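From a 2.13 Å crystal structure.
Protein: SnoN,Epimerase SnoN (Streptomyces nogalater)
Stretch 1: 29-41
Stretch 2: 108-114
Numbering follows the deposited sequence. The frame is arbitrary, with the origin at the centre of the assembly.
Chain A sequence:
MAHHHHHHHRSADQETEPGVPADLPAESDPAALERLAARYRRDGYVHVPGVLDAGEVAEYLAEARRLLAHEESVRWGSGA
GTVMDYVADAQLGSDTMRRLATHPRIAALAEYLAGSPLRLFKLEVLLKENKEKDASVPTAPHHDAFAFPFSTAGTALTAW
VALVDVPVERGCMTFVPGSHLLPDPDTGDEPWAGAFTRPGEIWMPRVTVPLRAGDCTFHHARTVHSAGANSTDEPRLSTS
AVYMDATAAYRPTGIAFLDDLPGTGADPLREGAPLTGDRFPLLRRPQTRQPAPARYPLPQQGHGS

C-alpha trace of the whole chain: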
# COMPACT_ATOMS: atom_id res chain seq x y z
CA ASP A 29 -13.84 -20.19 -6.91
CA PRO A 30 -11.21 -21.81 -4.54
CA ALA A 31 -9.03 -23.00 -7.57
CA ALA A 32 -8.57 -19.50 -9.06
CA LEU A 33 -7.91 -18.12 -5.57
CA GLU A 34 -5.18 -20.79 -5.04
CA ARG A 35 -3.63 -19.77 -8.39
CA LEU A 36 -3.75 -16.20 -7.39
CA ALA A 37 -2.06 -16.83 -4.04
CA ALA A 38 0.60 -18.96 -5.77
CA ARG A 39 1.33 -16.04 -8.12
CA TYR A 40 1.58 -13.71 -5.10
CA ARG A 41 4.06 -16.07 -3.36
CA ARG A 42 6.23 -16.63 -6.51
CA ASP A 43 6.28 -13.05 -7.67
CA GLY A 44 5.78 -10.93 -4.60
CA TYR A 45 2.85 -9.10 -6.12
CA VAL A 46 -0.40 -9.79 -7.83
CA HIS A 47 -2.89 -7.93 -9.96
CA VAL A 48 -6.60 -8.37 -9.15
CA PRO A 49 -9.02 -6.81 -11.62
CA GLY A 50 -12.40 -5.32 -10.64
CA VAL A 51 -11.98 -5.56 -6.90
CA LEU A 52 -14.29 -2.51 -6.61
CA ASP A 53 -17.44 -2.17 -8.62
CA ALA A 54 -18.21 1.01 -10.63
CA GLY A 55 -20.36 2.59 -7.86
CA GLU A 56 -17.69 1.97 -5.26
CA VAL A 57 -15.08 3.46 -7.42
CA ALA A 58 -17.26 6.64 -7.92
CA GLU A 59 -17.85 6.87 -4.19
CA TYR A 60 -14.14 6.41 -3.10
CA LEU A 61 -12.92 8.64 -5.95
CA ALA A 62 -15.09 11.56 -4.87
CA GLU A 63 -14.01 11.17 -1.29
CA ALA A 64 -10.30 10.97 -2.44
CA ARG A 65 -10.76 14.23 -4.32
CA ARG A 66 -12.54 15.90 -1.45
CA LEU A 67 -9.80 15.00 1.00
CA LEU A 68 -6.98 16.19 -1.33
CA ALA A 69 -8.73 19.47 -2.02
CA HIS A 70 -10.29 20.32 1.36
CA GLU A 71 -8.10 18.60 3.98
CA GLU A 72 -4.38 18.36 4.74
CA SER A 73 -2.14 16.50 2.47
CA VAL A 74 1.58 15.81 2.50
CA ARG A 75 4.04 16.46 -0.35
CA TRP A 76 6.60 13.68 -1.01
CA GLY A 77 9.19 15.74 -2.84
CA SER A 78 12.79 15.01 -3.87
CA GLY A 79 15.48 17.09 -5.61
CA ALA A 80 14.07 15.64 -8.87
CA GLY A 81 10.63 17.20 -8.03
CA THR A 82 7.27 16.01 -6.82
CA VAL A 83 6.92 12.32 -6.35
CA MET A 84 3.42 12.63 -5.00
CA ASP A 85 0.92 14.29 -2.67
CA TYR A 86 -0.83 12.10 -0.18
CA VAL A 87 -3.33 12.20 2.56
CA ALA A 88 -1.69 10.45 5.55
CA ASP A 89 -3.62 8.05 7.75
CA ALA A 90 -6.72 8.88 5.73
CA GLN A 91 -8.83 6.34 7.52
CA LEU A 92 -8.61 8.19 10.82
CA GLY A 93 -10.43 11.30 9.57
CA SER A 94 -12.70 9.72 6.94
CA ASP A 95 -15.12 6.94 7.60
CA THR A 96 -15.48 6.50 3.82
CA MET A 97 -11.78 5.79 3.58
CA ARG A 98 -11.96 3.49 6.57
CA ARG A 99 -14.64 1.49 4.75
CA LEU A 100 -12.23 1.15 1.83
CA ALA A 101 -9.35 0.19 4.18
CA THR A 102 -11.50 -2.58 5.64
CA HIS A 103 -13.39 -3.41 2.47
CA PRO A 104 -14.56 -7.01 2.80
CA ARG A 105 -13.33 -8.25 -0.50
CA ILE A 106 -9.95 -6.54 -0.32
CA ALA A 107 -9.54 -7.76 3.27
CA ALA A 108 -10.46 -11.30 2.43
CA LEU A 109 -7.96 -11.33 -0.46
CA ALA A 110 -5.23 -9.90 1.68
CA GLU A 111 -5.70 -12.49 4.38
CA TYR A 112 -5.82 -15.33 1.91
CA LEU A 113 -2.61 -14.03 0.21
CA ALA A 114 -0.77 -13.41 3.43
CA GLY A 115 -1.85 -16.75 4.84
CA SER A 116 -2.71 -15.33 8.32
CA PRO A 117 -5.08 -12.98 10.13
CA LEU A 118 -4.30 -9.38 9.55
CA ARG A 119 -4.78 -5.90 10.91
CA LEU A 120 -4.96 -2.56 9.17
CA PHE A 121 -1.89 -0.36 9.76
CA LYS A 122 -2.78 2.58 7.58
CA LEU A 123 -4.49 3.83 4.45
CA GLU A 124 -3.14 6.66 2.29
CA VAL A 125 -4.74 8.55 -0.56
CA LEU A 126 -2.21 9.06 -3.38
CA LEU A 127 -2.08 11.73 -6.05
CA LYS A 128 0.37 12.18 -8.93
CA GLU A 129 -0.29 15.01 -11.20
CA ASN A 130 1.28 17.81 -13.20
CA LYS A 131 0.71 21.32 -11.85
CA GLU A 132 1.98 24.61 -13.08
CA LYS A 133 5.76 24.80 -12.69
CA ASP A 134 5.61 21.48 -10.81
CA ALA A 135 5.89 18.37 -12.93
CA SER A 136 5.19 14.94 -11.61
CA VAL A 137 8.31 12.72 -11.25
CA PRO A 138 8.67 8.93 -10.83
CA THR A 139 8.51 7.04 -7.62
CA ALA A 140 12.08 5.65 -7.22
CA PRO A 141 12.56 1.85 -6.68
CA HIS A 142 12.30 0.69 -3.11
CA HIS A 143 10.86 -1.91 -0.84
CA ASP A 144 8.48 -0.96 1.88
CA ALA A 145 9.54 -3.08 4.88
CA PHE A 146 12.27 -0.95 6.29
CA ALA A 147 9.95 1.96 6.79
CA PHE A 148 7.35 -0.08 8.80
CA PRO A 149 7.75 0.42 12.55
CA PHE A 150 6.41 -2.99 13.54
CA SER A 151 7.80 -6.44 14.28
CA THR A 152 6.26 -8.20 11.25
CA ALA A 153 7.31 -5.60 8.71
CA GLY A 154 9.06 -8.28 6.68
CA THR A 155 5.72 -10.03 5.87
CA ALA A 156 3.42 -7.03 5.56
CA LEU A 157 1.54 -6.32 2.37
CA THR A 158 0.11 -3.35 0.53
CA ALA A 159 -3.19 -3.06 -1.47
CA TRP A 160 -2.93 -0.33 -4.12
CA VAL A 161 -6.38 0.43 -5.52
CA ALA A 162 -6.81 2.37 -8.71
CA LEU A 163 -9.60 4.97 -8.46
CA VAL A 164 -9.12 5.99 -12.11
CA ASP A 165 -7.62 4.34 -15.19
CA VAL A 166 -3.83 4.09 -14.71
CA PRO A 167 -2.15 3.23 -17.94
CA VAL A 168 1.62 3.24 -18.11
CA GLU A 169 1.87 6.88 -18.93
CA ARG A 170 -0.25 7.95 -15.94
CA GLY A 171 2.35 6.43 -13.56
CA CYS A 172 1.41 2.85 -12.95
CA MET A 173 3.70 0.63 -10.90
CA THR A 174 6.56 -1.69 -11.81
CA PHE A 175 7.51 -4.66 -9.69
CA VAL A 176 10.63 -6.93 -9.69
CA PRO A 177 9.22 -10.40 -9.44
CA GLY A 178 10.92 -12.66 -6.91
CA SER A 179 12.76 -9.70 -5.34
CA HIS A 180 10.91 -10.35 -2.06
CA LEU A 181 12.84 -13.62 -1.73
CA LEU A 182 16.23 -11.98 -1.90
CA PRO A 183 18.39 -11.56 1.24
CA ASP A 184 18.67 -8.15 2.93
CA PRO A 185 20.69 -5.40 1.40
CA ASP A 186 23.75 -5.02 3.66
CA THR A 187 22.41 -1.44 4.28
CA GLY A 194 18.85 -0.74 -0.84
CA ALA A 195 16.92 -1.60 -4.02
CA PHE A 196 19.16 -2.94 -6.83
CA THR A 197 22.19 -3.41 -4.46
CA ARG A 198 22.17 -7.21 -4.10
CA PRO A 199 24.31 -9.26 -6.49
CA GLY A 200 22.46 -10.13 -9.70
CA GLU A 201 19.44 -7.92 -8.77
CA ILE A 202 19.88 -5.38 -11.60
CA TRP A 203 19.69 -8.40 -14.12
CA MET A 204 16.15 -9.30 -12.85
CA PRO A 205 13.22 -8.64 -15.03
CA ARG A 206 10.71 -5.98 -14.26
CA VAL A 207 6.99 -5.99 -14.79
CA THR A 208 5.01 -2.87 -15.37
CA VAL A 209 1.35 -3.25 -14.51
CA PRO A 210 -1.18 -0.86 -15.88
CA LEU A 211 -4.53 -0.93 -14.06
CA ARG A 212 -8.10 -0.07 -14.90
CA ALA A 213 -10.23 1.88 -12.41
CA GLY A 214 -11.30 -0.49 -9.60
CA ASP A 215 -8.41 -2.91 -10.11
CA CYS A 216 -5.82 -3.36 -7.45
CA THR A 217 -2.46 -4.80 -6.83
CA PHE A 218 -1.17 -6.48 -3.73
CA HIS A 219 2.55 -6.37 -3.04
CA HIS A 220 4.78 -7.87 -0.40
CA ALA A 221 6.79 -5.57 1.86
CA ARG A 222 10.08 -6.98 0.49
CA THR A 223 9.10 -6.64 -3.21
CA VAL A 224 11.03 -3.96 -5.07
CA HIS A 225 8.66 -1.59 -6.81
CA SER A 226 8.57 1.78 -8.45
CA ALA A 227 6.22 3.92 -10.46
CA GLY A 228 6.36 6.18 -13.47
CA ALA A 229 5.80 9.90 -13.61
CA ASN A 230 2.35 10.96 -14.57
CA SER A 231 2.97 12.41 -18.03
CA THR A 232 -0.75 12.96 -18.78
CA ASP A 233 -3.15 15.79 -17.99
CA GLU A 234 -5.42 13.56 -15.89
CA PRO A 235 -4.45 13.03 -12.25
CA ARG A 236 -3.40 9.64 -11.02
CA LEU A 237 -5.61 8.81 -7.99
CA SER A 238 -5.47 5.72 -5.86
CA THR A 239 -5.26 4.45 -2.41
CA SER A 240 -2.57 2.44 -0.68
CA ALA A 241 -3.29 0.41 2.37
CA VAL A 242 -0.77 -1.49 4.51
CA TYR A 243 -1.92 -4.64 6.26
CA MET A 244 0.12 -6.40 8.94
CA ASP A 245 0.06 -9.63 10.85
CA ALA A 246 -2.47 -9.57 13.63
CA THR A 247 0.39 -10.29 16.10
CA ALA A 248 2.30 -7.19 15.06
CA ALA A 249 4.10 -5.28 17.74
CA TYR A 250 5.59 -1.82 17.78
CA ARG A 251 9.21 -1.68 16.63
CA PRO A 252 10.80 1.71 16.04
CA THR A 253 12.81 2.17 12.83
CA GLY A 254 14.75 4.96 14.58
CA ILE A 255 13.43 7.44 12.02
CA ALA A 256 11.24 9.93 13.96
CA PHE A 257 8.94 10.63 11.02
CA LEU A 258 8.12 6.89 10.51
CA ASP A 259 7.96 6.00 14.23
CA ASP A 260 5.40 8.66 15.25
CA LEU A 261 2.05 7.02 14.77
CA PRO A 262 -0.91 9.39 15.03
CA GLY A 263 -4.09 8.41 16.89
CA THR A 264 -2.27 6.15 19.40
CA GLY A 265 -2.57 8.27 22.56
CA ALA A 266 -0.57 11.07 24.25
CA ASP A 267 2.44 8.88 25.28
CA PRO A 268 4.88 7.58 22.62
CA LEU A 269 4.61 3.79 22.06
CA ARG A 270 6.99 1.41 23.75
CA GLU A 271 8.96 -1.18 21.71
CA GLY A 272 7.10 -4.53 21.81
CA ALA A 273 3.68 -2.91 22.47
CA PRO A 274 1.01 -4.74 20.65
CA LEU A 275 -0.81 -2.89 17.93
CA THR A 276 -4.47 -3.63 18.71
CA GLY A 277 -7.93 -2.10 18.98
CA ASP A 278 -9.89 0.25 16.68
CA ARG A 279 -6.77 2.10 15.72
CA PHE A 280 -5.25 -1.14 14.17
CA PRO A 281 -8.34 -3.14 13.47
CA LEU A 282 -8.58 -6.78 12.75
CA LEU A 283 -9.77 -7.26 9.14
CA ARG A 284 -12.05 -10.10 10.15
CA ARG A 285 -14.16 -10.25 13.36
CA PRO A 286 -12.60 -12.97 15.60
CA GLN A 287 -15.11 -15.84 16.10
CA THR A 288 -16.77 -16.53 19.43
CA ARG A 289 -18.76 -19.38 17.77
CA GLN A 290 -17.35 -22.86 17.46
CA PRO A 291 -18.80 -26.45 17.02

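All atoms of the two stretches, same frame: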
# COMPACT_ATOMS: atom_id res chain seq x y z
N ASP A 29 -14.57 -19.12 -6.16
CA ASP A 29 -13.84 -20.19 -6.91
C ASP A 29 -12.50 -20.49 -6.19
O ASP A 29 -11.49 -19.79 -6.44
CB ASP A 29 -13.59 -19.76 -8.38
CG ASP A 29 -12.94 -20.86 -9.25
OD1 ASP A 29 -12.94 -22.07 -8.89
OD2 ASP A 29 -12.43 -20.49 -10.33
N PRO A 30 -12.47 -21.52 -5.30
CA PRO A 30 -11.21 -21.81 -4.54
C PRO A 30 -9.93 -22.11 -5.41
O PRO A 30 -8.84 -21.70 -5.03
CB PRO A 30 -11.59 -22.99 -3.61
CG PRO A 30 -12.94 -23.47 -4.06
CD PRO A 30 -13.47 -22.59 -5.16
N ALA A 31 -10.12 -22.73 -6.58
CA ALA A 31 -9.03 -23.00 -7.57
C ALA A 31 -8.29 -21.74 -8.07
O ALA A 31 -7.06 -21.68 -8.09
CB ALA A 31 -9.58 -23.74 -8.79
N ALA A 32 -9.07 -20.80 -8.56
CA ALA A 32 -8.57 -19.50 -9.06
C ALA A 32 -7.92 -18.64 -7.95
O ALA A 32 -6.95 -17.96 -8.18
CB ALA A 32 -9.67 -18.72 -9.78
N LEU A 33 -8.47 -18.75 -6.75
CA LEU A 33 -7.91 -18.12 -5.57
C LEU A 33 -6.52 -18.78 -5.17
O LEU A 33 -5.60 -18.10 -4.81
CB LEU A 33 -8.92 -18.19 -4.43
CG LEU A 33 -8.84 -17.25 -3.25
CD1 LEU A 33 -8.78 -15.80 -3.72
CD2 LEU A 33 -10.03 -17.42 -2.27
N GLU A 34 -6.43 -20.08 -5.28
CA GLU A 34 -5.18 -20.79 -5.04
C GLU A 34 -4.11 -20.38 -6.04
O GLU A 34 -2.96 -20.18 -5.70
CB GLU A 34 -5.37 -22.34 -5.05
CG GLU A 34 -4.15 -23.14 -4.50
CD GLU A 34 -4.54 -24.46 -3.76
OE1 GLU A 34 -4.80 -25.52 -4.43
OE2 GLU A 34 -4.56 -24.43 -2.47
N ARG A 35 -4.53 -20.21 -7.27
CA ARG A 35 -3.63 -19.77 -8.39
C ARG A 35 -3.15 -18.37 -8.19
O ARG A 35 -1.97 -18.07 -8.35
CB ARG A 35 -4.28 -19.95 -9.77
CG ARG A 35 -4.16 -21.43 -10.25
CD ARG A 35 -4.67 -21.65 -11.69
NE ARG A 35 -5.84 -20.79 -12.02
CZ ARG A 35 -7.14 -21.15 -11.99
NH1 ARG A 35 -7.55 -22.38 -11.64
NH2 ARG A 35 -8.04 -20.22 -12.28
N LEU A 36 -4.05 -17.59 -7.71
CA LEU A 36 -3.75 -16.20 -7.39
C LEU A 36 -2.74 -16.05 -6.25
O LEU A 36 -1.78 -15.27 -6.32
CB LEU A 36 -5.04 -15.51 -7.03
CG LEU A 36 -4.90 -14.03 -6.89
CD1 LEU A 36 -5.14 -13.34 -8.24
CD2 LEU A 36 -5.92 -13.59 -5.90
N ALA A 37 -2.97 -16.81 -5.19
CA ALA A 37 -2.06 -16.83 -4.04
C ALA A 37 -0.64 -17.35 -4.49
O ALA A 37 0.36 -16.93 -3.97
CB ALA A 37 -2.62 -17.69 -2.93
N ALA A 38 -0.64 -18.35 -5.32
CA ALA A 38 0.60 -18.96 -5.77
C ALA A 38 1.43 -17.94 -6.59
O ALA A 38 2.62 -17.81 -6.41
CB ALA A 38 0.33 -20.21 -6.58
N ARG A 39 0.75 -17.19 -7.43
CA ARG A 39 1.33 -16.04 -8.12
C ARG A 39 1.88 -15.02 -7.16
O ARG A 39 3.05 -14.60 -7.29
CB ARG A 39 0.36 -15.37 -9.10
CG ARG A 39 0.45 -15.92 -10.51
CD ARG A 39 -0.28 -15.03 -11.55
NE ARG A 39 -1.67 -15.36 -11.48
CZ ARG A 39 -2.73 -14.52 -11.50
NH1 ARG A 39 -2.65 -13.15 -11.57
NH2 ARG A 39 -3.94 -15.09 -11.40
N TYR A 40 1.09 -14.64 -6.18
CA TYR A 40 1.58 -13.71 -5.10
C TYR A 40 2.90 -14.23 -4.41
O TYR A 40 3.86 -13.52 -4.21
CB TYR A 40 0.52 -13.43 -4.08
CG TYR A 40 1.00 -12.54 -2.96
CD1 TYR A 40 1.20 -11.20 -3.17
CD2 TYR A 40 1.22 -13.03 -1.69
CE1 TYR A 40 1.63 -10.37 -2.14
CE2 TYR A 40 1.69 -12.19 -0.63
CZ TYR A 40 1.88 -10.89 -0.86
OH TYR A 40 2.33 -10.04 0.08
N ARG A 41 2.92 -15.49 -4.06
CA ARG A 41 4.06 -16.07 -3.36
C ARG A 41 5.32 -16.12 -4.26
O ARG A 41 6.40 -15.79 -3.79
CB ARG A 41 3.69 -17.43 -2.77
CG ARG A 41 2.83 -17.17 -1.50
CD ARG A 41 2.59 -18.38 -0.61
NE ARG A 41 2.42 -19.57 -1.43
CZ ARG A 41 1.28 -20.05 -1.89
NH1 ARG A 41 0.11 -19.48 -1.58
NH2 ARG A 41 1.33 -21.19 -2.63
N ALA A 108 -10.50 -9.84 2.61
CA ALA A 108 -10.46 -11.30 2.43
C ALA A 108 -9.28 -11.77 1.50
O ALA A 108 -8.67 -12.79 1.78
CB ALA A 108 -11.77 -11.87 1.95
N LEU A 109 -9.04 -11.04 0.42
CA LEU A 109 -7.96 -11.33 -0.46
C LEU A 109 -6.62 -11.22 0.26
O LEU A 109 -5.82 -12.09 0.17
CB LEU A 109 -7.97 -10.41 -1.66
CG LEU A 109 -9.02 -10.83 -2.66
CD1 LEU A 109 -9.26 -9.70 -3.66
CD2 LEU A 109 -8.57 -12.08 -3.42
N ALA A 110 -6.42 -10.12 0.97
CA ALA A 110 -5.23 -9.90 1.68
C ALA A 110 -4.91 -11.03 2.66
O ALA A 110 -3.76 -11.50 2.74
CB ALA A 110 -5.25 -8.56 2.45
N GLU A 111 -5.91 -11.46 3.41
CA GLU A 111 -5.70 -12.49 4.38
C GLU A 111 -5.40 -13.80 3.70
O GLU A 111 -4.56 -14.55 4.23
CB GLU A 111 -6.87 -12.69 5.39
CG GLU A 111 -7.01 -11.52 6.34
CD GLU A 111 -7.82 -11.83 7.61
OE1 GLU A 111 -8.64 -12.78 7.61
OE2 GLU A 111 -7.62 -11.07 8.58
N TYR A 112 -6.09 -14.12 2.62
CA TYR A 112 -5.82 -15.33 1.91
C TYR A 112 -4.35 -15.27 1.35
O TYR A 112 -3.62 -16.20 1.45
CB TYR A 112 -6.81 -15.56 0.77
CG TYR A 112 -6.76 -16.98 0.21
CD1 TYR A 112 -7.51 -18.02 0.76
CD2 TYR A 112 -5.92 -17.29 -0.86
CE1 TYR A 112 -7.44 -19.31 0.24
CE2 TYR A 112 -5.83 -18.58 -1.38
CZ TYR A 112 -6.57 -19.58 -0.84
OH TYR A 112 -6.46 -20.84 -1.36
N LEU A 113 -3.94 -14.16 0.79
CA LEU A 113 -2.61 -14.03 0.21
C LEU A 113 -1.52 -14.10 1.25
O LEU A 113 -0.49 -14.75 1.04
CB LEU A 113 -2.46 -12.74 -0.53
CG LEU A 113 -3.33 -12.54 -1.76
CD1 LEU A 113 -3.15 -11.13 -2.35
CD2 LEU A 113 -3.06 -13.56 -2.82
N ALA A 114 -1.73 -13.42 2.38
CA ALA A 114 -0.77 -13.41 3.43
C ALA A 114 -0.69 -14.75 4.13
O ALA A 114 0.29 -15.04 4.72
CB ALA A 114 -1.09 -12.32 4.45
O HOH W 1 -3.95 -21.54 -1.77
O HOH W 2 -0.50 -17.38 -0.03

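Two tyrosines, one from each helix, each lie with a ring face against a leucine of the other helix, and no direct hydrogen bond joins the two stretches. Leu-33 CG sits 3.8 Å from the centroid of the Tyr-112 ring, 13° off the normal, so its C–H meets the π cloud almost squarely. In the second pairing Leu-113 CB lies 4.3 Å from the centroid of the Tyr-40 ring, 25° off the normal, a more slanted CH-π contact.

Helix 30-41 and helix 108-114 cross at -63°, with axes 9.4 Å apart at closest approach. The backbones come nearest at Ala-37 and Leu-113, whose CA atoms are 5.1 Å apart. Alanine suits this place because its small methyl group allows the close approach of the larger Leu-113, whose CD2 lies 3.6 Å from Ala-37 CA. The same methyl serves Tyr-112 as well, Ala-37 CB lying 3.7 Å from Tyr-112 CE2 at the ring edge. Leu-33, Leu-36, Ala-37 and Tyr-40 recur at the three- and four-residue spacing that places side chains along one side of a helix, and all four point toward the partner.

Leu-109 starts out sideways, but its m,t rotamer brings its end nearer, with CD2 3.7 Å from Leu-33 CD1 and 3.9 Å from Leu-36 CD2. Branched leucines suit this place because their methyl groups can meet several neighbours at once, as Leu-109 CD2 does, and their burial supplies a hydrophobic gain without demanding polar partners.

Two waters link polar groups across the stretches instead. One water donates to Glu-34 OE2 at 3.0 Å and hydrogen-bonds Tyr-112 OH at 2.6 Å, so tyrosine combines an apolar ring with a hydrated hydroxyl. Another accepts from Arg-41 NH1 at 2.7 Å and donates to Leu-113 O at 2.8 Å, letting the long arginine engage a backbone carbonyl indirectly.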